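Local structure of phosphotriesterase, putative (Deinococcus radiodurans, 4J35) at residues A[20-25]-A[265-270]; A[119-124]-A[162-167]; A[221-226]-A[258-263]. The protein probably hydrolyses lactones as a metal-dependent enzyme of the phosphotriesterase family, and is here engineered towards organophosphate hydrolysis. The protein carries 7 engineered substitutions. All blocks are in the same frame, centred on the assembly; numbering follows the deposited sequence.

Contact 1. Residues A[20-25]-A[265-270]; sequences PHEHVI and SIWHWL. With CO (cobalt (II) ion), chain C.
Glu22 and Ser265 meet through one carboxylate oxygen. Glu22 OE1 is met nearly along its C-O axis by Ser265 OG, at 2.7 Å. It also accepts from Ser265 N at 3.1 Å, and that donor stands 40° out of the carboxylate plane. Outside the two segments, Glu22 OE2 is bonded by Ser262 OG and His263 N, so both oxygens of this buried group have partners. Ser265 OG lies in plane at the edge of the Trp267 indole and receives a weak bond from Trp267 NE1. Over one face of the same indole comes Val24: CG2 sits 4.0 Å from the centroid of the six-membered ring, 16° off its normal. Trp267 CG is anti to the carbonyl carbon (chi1 -51°), which starts the indole off beside the backbone N. The backbones pair in parallel at His23 and Ile266. His23 N bonds to Ser265 O and Trp267 N to His23 O, both at 2.9 Å. The pairing lies at the C-terminal rim of the TIM barrel, where the continuation of the last strand, just past the metal ligand Asp264, comes alongside the first. The first strand also carries the His-x-His pair of the metal site. His21 NE2 binds cobalt at 2.1 Å and His23 NE2 at 2.0 Å, with Asp264 and Lys143 completing the site. The other ring nitrogen of His23, ND1, is bonded to Thr68 OG1, which fixes how the imidazole is turned. Further along, Ile25 CB touches Leu270 CD2 at 4.2 Å, and Ile25 CG2 packs on His268 CB.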
loop_
_atom_site.group_PDB
_atom_site.type_symbol
_atom_site.label_atom_id
_atom_site.label_comp_id
_atom_site.label_asym_id
_atom_site.label_seq_id
_atom_site.Cartn_x
_atom_site.Cartn_y
_atom_site.Cartn_z
ATOM N N PRO A 20 -6.181 -1.394 2.694
ATOM C CA PRO A 20 -5.314 -1.961 1.656
ATOM C C PRO A 20 -3.910 -1.330 1.468
ATOM O O PRO A 20 -3.161 -1.738 0.578
ATOM C CB PRO A 20 -6.181 -1.789 0.387
ATOM C CG PRO A 20 -6.818 -0.466 0.592
ATOM C CD PRO A 20 -7.154 -0.431 2.140
ATOM N N HIS A 21 -3.519 -0.362 2.312
ATOM C CA HIS A 21 -2.187 0.216 2.199
ATOM C C HIS A 21 -1.817 0.868 3.529
ATOM O O HIS A 21 -2.207 2.002 3.767
ATOM C CB HIS A 21 -2.078 1.293 1.126
ATOM C CG HIS A 21 -0.676 1.724 0.840
ATOM N ND1 HIS A 21 -0.132 1.721 -0.436
ATOM C CD2 HIS A 21 0.306 2.196 1.645
ATOM C CE1 HIS A 21 1.111 2.155 -0.385
ATOM N NE2 HIS A 21 1.372 2.508 0.867
ATOM N N GLU A 22 -1.004 0.152 4.287
ATOM C CA GLU A 22 -0.524 0.623 5.602
ATOM C C GLU A 22 0.878 0.075 5.825
ATOM O O GLU A 22 1.330 -0.797 5.102
ATOM C CB GLU A 22 -1.470 0.101 6.697
ATOM C CG GLU A 22 -2.975 0.360 6.548
ATOM C CD GLU A 22 -3.364 1.826 6.672
ATOM O OE1 GLU A 22 -2.600 2.572 7.372
ATOM O OE2 GLU A 22 -4.430 2.207 6.094
ATOM N N HIS A 23 1.557 0.546 6.877
ATOM C CA HIS A 23 2.915 0.127 7.192
ATOM C C HIS A 23 2.969 -0.209 8.703
ATOM O O HIS A 23 2.997 0.692 9.516
ATOM C CB HIS A 23 3.912 1.250 6.790
ATOM C CG HIS A 23 3.944 1.499 5.297
ATOM N ND1 HIS A 23 4.544 0.608 4.436
ATOM C CD2 HIS A 23 3.410 2.475 4.512
ATOM C CE1 HIS A 23 4.409 1.034 3.192
ATOM N NE2 HIS A 23 3.684 2.137 3.194
ATOM N N VAL A 24 2.966 -1.502 9.061
ATOM C CA VAL A 24 3.074 -1.889 10.492
ATOM C C VAL A 24 4.405 -1.351 11.063
ATOM O O VAL A 24 4.415 -0.669 12.092
ATOM C CB VAL A 24 2.945 -3.424 10.694
ATOM C CG1 VAL A 24 3.091 -3.801 12.184
ATOM C CG2 VAL A 24 1.593 -3.941 10.152
ATOM N N ILE A 25 5.517 -1.659 10.416
ATOM C CA ILE A 25 6.769 -0.947 10.667
ATOM C C ILE A 25 7.329 -0.373 9.366
ATOM O O ILE A 25 6.991 -0.816 8.273
ATOM C CB ILE A 25 7.831 -1.835 11.334
ATOM C CG1 ILE A 25 8.270 -2.943 10.380
ATOM C CG2 ILE A 25 7.307 -2.398 12.633
ATOM C CD1 ILE A 25 9.246 -3.947 11.028
ATOM N N SER A 265 -0.389 4.749 6.936
ATOM C CA SER A 265 0.107 5.090 8.288
ATOM C C SER A 265 1.326 4.248 8.623
ATOM O O SER A 265 1.556 3.197 8.025
ATOM C CB SER A 265 -1.027 4.895 9.297
ATOM O OG SER A 265 -1.352 3.527 9.514
ATOM N N ILE A 266 2.139 4.709 9.575
ATOM C CA ILE A 266 3.290 3.924 9.988
ATOM C C ILE A 266 3.065 3.648 11.478
ATOM O O ILE A 266 3.003 4.591 12.263
ATOM C CB ILE A 266 4.596 4.714 9.789
ATOM C CG1 ILE A 266 4.945 4.834 8.295
ATOM C CG2 ILE A 266 5.734 4.085 10.577
ATOM C CD1 ILE A 266 6.038 5.893 8.072
ATOM N N TRP A 267 2.909 2.394 11.876
ATOM C CA TRP A 267 2.554 2.145 13.281
ATOM C C TRP A 267 3.751 2.166 14.182
ATOM O O TRP A 267 3.628 2.409 15.388
ATOM C CB TRP A 267 1.858 0.814 13.474
ATOM C CG TRP A 267 0.706 0.593 12.543
ATOM C CD1 TRP A 267 0.200 1.458 11.601
ATOM C CD2 TRP A 267 -0.065 -0.596 12.458
ATOM N NE1 TRP A 267 -0.859 0.855 10.929
ATOM C CE2 TRP A 267 -1.028 -0.407 11.435
ATOM C CE3 TRP A 267 -0.044 -1.810 13.156
ATOM C CZ2 TRP A 267 -1.957 -1.387 11.101
ATOM C CZ3 TRP A 267 -0.967 -2.786 12.812
ATOM C CH2 TRP A 267 -1.906 -2.570 11.790
ATOM N N HIS A 268 4.918 1.887 13.626
ATOM C CA HIS A 268 6.152 1.949 14.417
ATOM C C HIS A 268 7.301 2.313 13.511
ATOM O O HIS A 268 7.553 1.657 12.528
ATOM C CB HIS A 268 6.445 0.605 15.057
ATOM C CG HIS A 268 7.740 0.562 15.807
ATOM N ND1 HIS A 268 7.836 0.917 17.130
ATOM C CD2 HIS A 268 8.985 0.204 15.420
ATOM C CE1 HIS A 268 9.088 0.770 17.535
ATOM N NE2 HIS A 268 9.803 0.334 16.517
ATOM N N TRP A 269 7.996 3.377 13.844
ATOM C CA TRP A 269 9.033 3.867 12.961
ATOM C C TRP A 269 10.410 3.239 13.268
ATOM O O TRP A 269 10.798 3.087 14.435
ATOM C CB TRP A 269 8.998 5.387 13.076
ATOM C CG TRP A 269 10.195 6.159 12.722
ATOM C CD1 TRP A 269 11.256 6.490 13.550
ATOM C CD2 TRP A 269 10.436 6.814 11.480
ATOM N NE1 TRP A 269 12.154 7.278 12.872
ATOM C CE2 TRP A 269 11.682 7.493 11.600
ATOM C CE3 TRP A 269 9.730 6.880 10.268
ATOM C CZ2 TRP A 269 12.234 8.224 10.553
ATOM C CZ3 TRP A 269 10.281 7.599 9.225
ATOM C CH2 TRP A 269 11.530 8.266 9.375
ATOM N N LEU A 270 11.132 2.853 12.225
ATOM C CA LEU A 270 12.485 2.290 12.389
ATOM C C LEU A 270 13.555 3.379 12.376
ATOM O O LEU A 270 13.430 4.391 11.688
ATOM C CB LEU A 270 12.775 1.221 11.313
ATOM C CG LEU A 270 11.704 0.121 11.268
ATOM C CD1 LEU A 270 11.928 -0.802 10.062
ATOM C CD2 LEU A 270 11.678 -0.688 12.572
HETATM CO CO CO C . 3.161 3.328 1.723
#

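Contact 2. Residues A[119-124]-A[162-167]; sequences EIYEMM and AARVQR
The Tyr121 ring fills the space between two side chains of the neighbouring helix. On one side the Arg164 guanidinium lies flat on the ring, with the planes 12° apart and the two side chains crossing at about a right angle. Arg164, which is exposed, covers this one face of the buried ring. Arg164 CZ is 3.7 Å from the ring centroid, a cation-pi contact over the face. The closest approach is near the rim, where Arg164 NH1 stands 3.3 Å from Tyr121 CD2. The Arg164 chain stays extended to NE, and its CG and CD lie against the CD1 and CE1 side of the ring: Arg164 CD comes within 3.4 Å of Tyr121 CD1. On the other side of the ring plane, Val165 CG2 arrives obliquely at Tyr121 CD1, 3.6 Å away. The same methyl reaches Met124 CB at 3.8 Å, so it is a single bump set in the hollow between Tyr121 and Met124, one helical turn apart. The helices 116-129 and 153-169 belong to the outer layer of the TIM barrel. Here their axes come within 9.2 Å at an angle of 42°. Met124 reaches over to the small residue Ala162. Its SD lies against the backbone of Ala162, 3.7 Å from Ala162 N, and also touches Ala162 CB. Ile120 extends the interface onto Leu157, Phe158 and Ala161, while Val165 also meets Ile142. The polar end of Tyr121 is held by Glu168, whose OE2 is hydrogen-bonded to Tyr121 OH.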
loop_
_atom_site.group_PDB
_atom_site.type_symbol
_atom_site.label_atom_id
_atom_site.label_comp_id
_atom_site.label_asym_id
_atom_site.label_seq_id
_atom_site.Cartn_x
_atom_site.Cartn_y
_atom_site.Cartn_z
ATOM N N GLU A 119 16.134 -10.951 -13.071
ATOM C CA GLU A 119 16.508 -11.147 -11.671
ATOM C C GLU A 119 15.422 -10.676 -10.740
ATOM O O GLU A 119 15.124 -11.332 -9.725
ATOM C CB GLU A 119 17.836 -10.439 -11.349
ATOM C CG GLU A 119 19.012 -11.136 -12.051
ATOM C CD GLU A 119 20.316 -10.368 -11.902
ATOM O OE1 GLU A 119 20.260 -9.199 -11.482
ATOM O OE2 GLU A 119 21.388 -10.934 -12.202
ATOM N N ILE A 120 14.830 -9.535 -11.071
ATOM C CA ILE A 120 13.736 -8.989 -10.280
ATOM C C ILE A 120 12.531 -9.907 -10.372
ATOM O O ILE A 120 11.884 -10.205 -9.394
ATOM C CB ILE A 120 13.371 -7.576 -10.766
ATOM C CG1 ILE A 120 14.575 -6.652 -10.544
ATOM C CG2 ILE A 120 12.109 -7.070 -10.050
ATOM C CD1 ILE A 120 14.484 -5.332 -11.258
ATOM N N TYR A 121 12.238 -10.367 -11.578
ATOM C CA TYR A 121 11.147 -11.278 -11.761
ATOM C C TYR A 121 11.321 -12.501 -10.856
ATOM O O TYR A 121 10.339 -12.955 -10.246
ATOM C CB TYR A 121 11.082 -11.694 -13.239
ATOM C CG TYR A 121 10.359 -12.993 -13.454
ATOM C CD1 TYR A 121 8.975 -13.053 -13.445
ATOM C CD2 TYR A 121 11.071 -14.166 -13.655
ATOM C CE1 TYR A 121 8.301 -14.263 -13.641
ATOM C CE2 TYR A 121 10.422 -15.371 -13.845
ATOM C CZ TYR A 121 9.039 -15.415 -13.832
ATOM O OH TYR A 121 8.408 -16.621 -14.031
ATOM N N GLU A 122 12.539 -13.045 -10.785
ATOM C CA GLU A 122 12.775 -14.273 -10.011
ATOM C C GLU A 122 12.548 -14.024 -8.532
ATOM O O GLU A 122 11.983 -14.861 -7.821
ATOM C CB GLU A 122 14.194 -14.787 -10.189
ATOM C CG GLU A 122 14.503 -15.318 -11.561
ATOM C CD GLU A 122 13.704 -16.586 -11.910
ATOM O OE1 GLU A 122 13.171 -17.260 -10.994
ATOM O OE2 GLU A 122 13.618 -16.911 -13.115
ATOM N N MET A 123 13.005 -12.876 -8.061
ATOM C CA MET A 123 12.759 -12.504 -6.653
ATOM C C MET A 123 11.263 -12.395 -6.382
ATOM O O MET A 123 10.725 -12.936 -5.390
ATOM C CB MET A 123 13.465 -11.177 -6.339
ATOM C CG MET A 123 13.056 -10.562 -5.001
ATOM S SD MET A 123 13.782 -8.909 -4.825
ATOM C CE MET A 123 12.509 -7.981 -5.685
ATOM N N MET A 124 10.552 -11.664 -7.223
ATOM C CA MET A 124 9.135 -11.502 -6.975
ATOM C C MET A 124 8.441 -12.855 -7.006
ATOM O O MET A 124 7.639 -13.162 -6.130
ATOM C CB MET A 124 8.513 -10.573 -8.004
ATOM C CG MET A 124 8.882 -9.116 -7.816
ATOM S SD MET A 124 8.251 -8.118 -9.190
ATOM C CE MET A 124 8.708 -6.484 -8.594
ATOM N N ALA A 162 6.952 -7.373 -12.576
ATOM C CA ALA A 162 5.676 -7.569 -11.894
ATOM C C ALA A 162 4.554 -8.050 -12.838
ATOM O O ALA A 162 3.763 -8.921 -12.474
ATOM C CB ALA A 162 5.253 -6.285 -11.207
ATOM N N ALA A 163 4.461 -7.472 -14.032
ATOM C CA ALA A 163 3.383 -7.860 -14.952
ATOM C C ALA A 163 3.492 -9.351 -15.277
ATOM O O ALA A 163 2.503 -10.079 -15.354
ATOM C CB ALA A 163 3.402 -6.991 -16.213
ATOM N N ARG A 164 4.717 -9.816 -15.440
ATOM C CA ARG A 164 4.964 -11.216 -15.710
ATOM C C ARG A 164 4.555 -12.114 -14.553
ATOM O O ARG A 164 3.892 -13.130 -14.738
ATOM C CB ARG A 164 6.442 -11.384 -16.020
ATOM C CG ARG A 164 6.858 -12.773 -16.291
ATOM C CD ARG A 164 8.295 -12.741 -16.756
ATOM N NE ARG A 164 8.764 -14.034 -17.227
ATOM C CZ ARG A 164 10.053 -14.363 -17.301
ATOM N NH1 ARG A 164 11.008 -13.489 -16.916
ATOM N NH2 ARG A 164 10.386 -15.572 -17.754
ATOM N N VAL A 165 4.939 -11.750 -13.340
ATOM C CA VAL A 165 4.504 -12.532 -12.198
ATOM C C VAL A 165 2.983 -12.498 -12.080
ATOM O O VAL A 165 2.370 -13.500 -11.711
ATOM C CB VAL A 165 5.147 -12.018 -10.841
ATOM C CG1 VAL A 165 4.651 -12.891 -9.716
ATOM C CG2 VAL A 165 6.644 -12.072 -10.936
ATOM N N GLN A 166 2.374 -11.357 -12.402
ATOM C CA GLN A 166 0.913 -11.203 -12.307
ATOM C C GLN A 166 0.225 -12.169 -13.309
ATOM O O GLN A 166 -0.789 -12.809 -12.997
ATOM C CB GLN A 166 0.513 -9.747 -12.603
ATOM C CG GLN A 166 -0.809 -9.268 -11.968
ATOM C CD GLN A 166 -1.996 -10.034 -12.427
ATOM O OE1 GLN A 166 -2.217 -10.206 -13.642
ATOM N NE2 GLN A 166 -2.755 -10.571 -11.469
ATOM N N ARG A 167 0.782 -12.267 -14.498
ATOM C CA ARG A 167 0.196 -13.139 -15.503
ATOM C C ARG A 167 0.261 -14.606 -15.071
ATOM O O ARG A 167 -0.682 -15.363 -15.285
ATOM C CB ARG A 167 0.879 -12.912 -16.859
ATOM C CG ARG A 167 0.441 -11.601 -17.491
ATOM C CD ARG A 167 1.165 -11.283 -18.775
ATOM N NE ARG A 167 1.096 -12.381 -19.738
ATOM C CZ ARG A 167 -0.011 -12.782 -20.369
ATOM N NH1 ARG A 167 -1.183 -12.191 -20.143
ATOM N NH2 ARG A 167 0.046 -13.793 -21.235
#

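Contact 3. Residues A[221-226]-A[258-263]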
loop_
_atom_site.group_PDB
_atom_site.type_symbol
_atom_site.label_atom_id
_atom_site.label_comp_id
_atom_site.label_asym_id
_atom_site.label_seq_id
_atom_site.Cartn_x
_atom_site.Cartn_y
_atom_site.Cartn_z
ATOM N N GLY A 221 -9.517 0.190 -16.347
ATOM C CA GLY A 221 -10.206 -0.889 -15.670
ATOM C C GLY A 221 -9.624 -1.201 -14.307
ATOM O O GLY A 221 -10.086 -2.140 -13.645
ATOM N N VAL A 222 -8.584 -0.465 -13.935
ATOM C CA VAL A 222 -7.922 -0.678 -12.660
ATOM C C VAL A 222 -8.724 -0.034 -11.549
ATOM O O VAL A 222 -9.639 0.761 -11.771
ATOM C CB VAL A 222 -6.449 -0.133 -12.619
ATOM C CG1 VAL A 222 -5.554 -0.858 -13.681
ATOM C CG2 VAL A 222 -6.407 1.408 -12.811
ATOM N N SER A 223 -8.353 -0.376 -10.324
ATOM C CA SER A 223 -8.863 0.365 -9.187
ATOM C C SER A 223 -7.866 1.432 -8.697
ATOM O O SER A 223 -6.683 1.432 -9.052
ATOM C CB SER A 223 -9.160 -0.627 -8.087
ATOM O OG SER A 223 -10.161 -1.533 -8.489
ATOM N N ILE A 224 -8.344 2.359 -7.849
ATOM C CA ILE A 224 -7.482 3.418 -7.407
ATOM C C ILE A 224 -7.737 3.585 -5.938
ATOM O O ILE A 224 -8.864 3.365 -5.511
ATOM C CB ILE A 224 -7.747 4.729 -8.159
ATOM C CG1 ILE A 224 -9.161 5.201 -8.009
ATOM C CG2 ILE A 224 -7.480 4.503 -9.663
ATOM C CD1 ILE A 224 -9.363 6.670 -8.479
ATOM N N ALA A 225 -6.679 3.938 -5.228
ATOM C CA ALA A 225 -6.794 4.102 -3.758
ATOM C C ALA A 225 -6.504 5.521 -3.368
ATOM O O ALA A 225 -5.484 6.095 -3.748
ATOM C CB ALA A 225 -5.825 3.214 -3.097
ATOM N N PHE A 226 -7.388 6.045 -2.523
ATOM C CA PHE A 226 -7.176 7.259 -1.777
ATOM C C PHE A 226 -6.596 6.711 -0.480
ATOM O O PHE A 226 -7.350 6.367 0.445
ATOM C CB PHE A 226 -8.536 7.945 -1.551
ATOM C CG PHE A 226 -9.091 8.629 -2.789
ATOM C CD1 PHE A 226 -9.396 7.916 -3.931
ATOM C CD2 PHE A 226 -9.305 9.996 -2.784
ATOM C CE1 PHE A 226 -9.905 8.560 -5.028
ATOM C CE2 PHE A 226 -9.793 10.639 -3.862
ATOM C CZ PHE A 226 -10.090 9.926 -5.010
ATOM N N ARG A 258 -14.513 0.563 -7.932
ATOM C CA ARG A 258 -13.096 0.736 -8.250
ATOM C C ARG A 258 -12.321 1.677 -7.315
ATOM O O ARG A 258 -11.183 2.035 -7.615
ATOM C CB ARG A 258 -12.950 1.247 -9.673
ATOM C CG ARG A 258 -13.688 0.357 -10.680
ATOM C CD ARG A 258 -12.947 -0.943 -10.914
ATOM N NE ARG A 258 -13.829 -2.003 -11.413
ATOM C CZ ARG A 258 -14.081 -2.245 -12.698
ATOM N NH1 ARG A 258 -13.516 -1.518 -13.656
ATOM N NH2 ARG A 258 -14.903 -3.232 -13.031
ATOM N N LEU A 259 -12.939 2.058 -6.182
ATOM C CA LEU A 259 -12.312 2.990 -5.244
ATOM C C LEU A 259 -12.002 2.297 -3.924
ATOM O O LEU A 259 -12.853 1.563 -3.395
ATOM C CB LEU A 259 -13.251 4.166 -4.933
ATOM C CG LEU A 259 -13.751 4.987 -6.131
ATOM C CD1 LEU A 259 -14.891 5.879 -5.695
ATOM C CD2 LEU A 259 -12.612 5.816 -6.762
ATOM N N LEU A 260 -10.794 2.529 -3.405
ATOM C CA LEU A 260 -10.413 1.981 -2.110
ATOM C C LEU A 260 -9.849 3.072 -1.210
ATOM O O LEU A 260 -9.484 4.141 -1.670
ATOM C CB LEU A 260 -9.404 0.846 -2.276
ATOM C CG LEU A 260 -10.017 -0.401 -2.911
ATOM C CD1 LEU A 260 -9.793 -0.402 -4.449
ATOM C CD2 LEU A 260 -9.449 -1.647 -2.269
ATOM N N LEU A 261 -9.781 2.774 0.083
ATOM C CA LEU A 261 -9.503 3.798 1.112
ATOM C C LEU A 261 -8.471 3.302 2.124
ATOM O O LEU A 261 -8.597 2.208 2.637
ATOM C CB LEU A 261 -10.783 4.140 1.876
ATOM C CG LEU A 261 -12.010 4.586 1.076
ATOM C CD1 LEU A 261 -13.229 4.667 2.032
ATOM C CD2 LEU A 261 -11.796 5.919 0.389
ATOM N N SER A 262 -7.433 4.096 2.384
ATOM C CA SER A 262 -6.441 3.728 3.413
ATOM C C SER A 262 -5.711 4.951 3.928
ATOM O O SER A 262 -6.011 6.064 3.492
ATOM C CB SER A 262 -5.448 2.718 2.894
ATOM O OG SER A 262 -5.384 1.629 3.772
ATOM N N HIS A 263 -4.790 4.734 4.880
ATOM C CA HIS A 263 -4.052 5.828 5.492
ATOM C C HIS A 263 -2.570 5.954 5.130
ATOM O O HIS A 263 -1.981 7.036 5.337
ATOM C CB HIS A 263 -4.114 5.722 7.042
ATOM C CG HIS A 263 -5.471 5.405 7.576
ATOM N ND1 HIS A 263 -5.942 4.117 7.709
ATOM C CD2 HIS A 263 -6.439 6.215 8.062
ATOM C CE1 HIS A 263 -7.142 4.148 8.272
ATOM N NE2 HIS A 263 -7.462 5.410 8.489
HETATM O O HOH W 1 -11.846 0.878 -13.465
#
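Val222 O receives a hydrogen bond of 2.8 Å from a water, and the same water accepts from Arg258 NH1 at 2.9 Å. The water lies in the guanidinium plane, at its edge, and so joins the start of one segment to the side chain of the other. The Arg258 chain bends at chi2 (-74°), and its CD then rests 3.7 Å from Ser223 OG. That hydroxyl is hydrogen-bonded to Arg320 NH2 elsewhere in the chain. An alanine in place of Arg258 would probably leave the water with one partner fewer and open a gap beside Ser223. Beyond this point the two strands run parallel. Ile224 N bonds to Arg258 O at 2.9 Å. Three more bonds of 3.0 Å follow: Leu260 N to Ile224 O, Phe226 N to Leu260 O, and Ser262 N to Phe226 O. On one face Ile224 and Leu259 lie side by side and point the same way. With chi1 at 58°, Ile224 CG1 sits between the backbone N and the carbonyl carbon, where it meets Leu259 CD2 at 3.7 Å. Phe226 CE1 touches the same Leu259 CD2 at 4.2 Å. This face looks to the surrounding helices, and Ile224 also meets His214 and Thr217 of helix 211-218. The face with Ala225 and Leu260 looks inward, where Leu260 packs on Pro20 and Met201. At the end of the ladder Ser262 OG also bonds to His21 N, the backbone of a metal ligand. Strand 223-226, helix 240-251 and strand 259-261 make a beta-alpha-beta unit, the repeating element of a TIM barrel.

After a short antiparallel hairpin at the N terminus the chain enters strand 17-26, which holds the first half of contact 1. Its partner comes some 240 residues later, so contact 1 closes a long loop and with it the barrel. Contacts 2 and 3 fall within that loop, and no contacts cross. Contact 2 closes first, tying helix 116-129 to helix 153-169 on the outside. Contact 3 then joins strands 223-226 and 259-261 across one helix. The second strand of contact 3 leads into the second half of contact 1, and the two touch through Glu22, Ser262 and His263. Contact 2 stays apart, its nearest atoms about 14 Å from contact 1 and about 10 Å from contact 3.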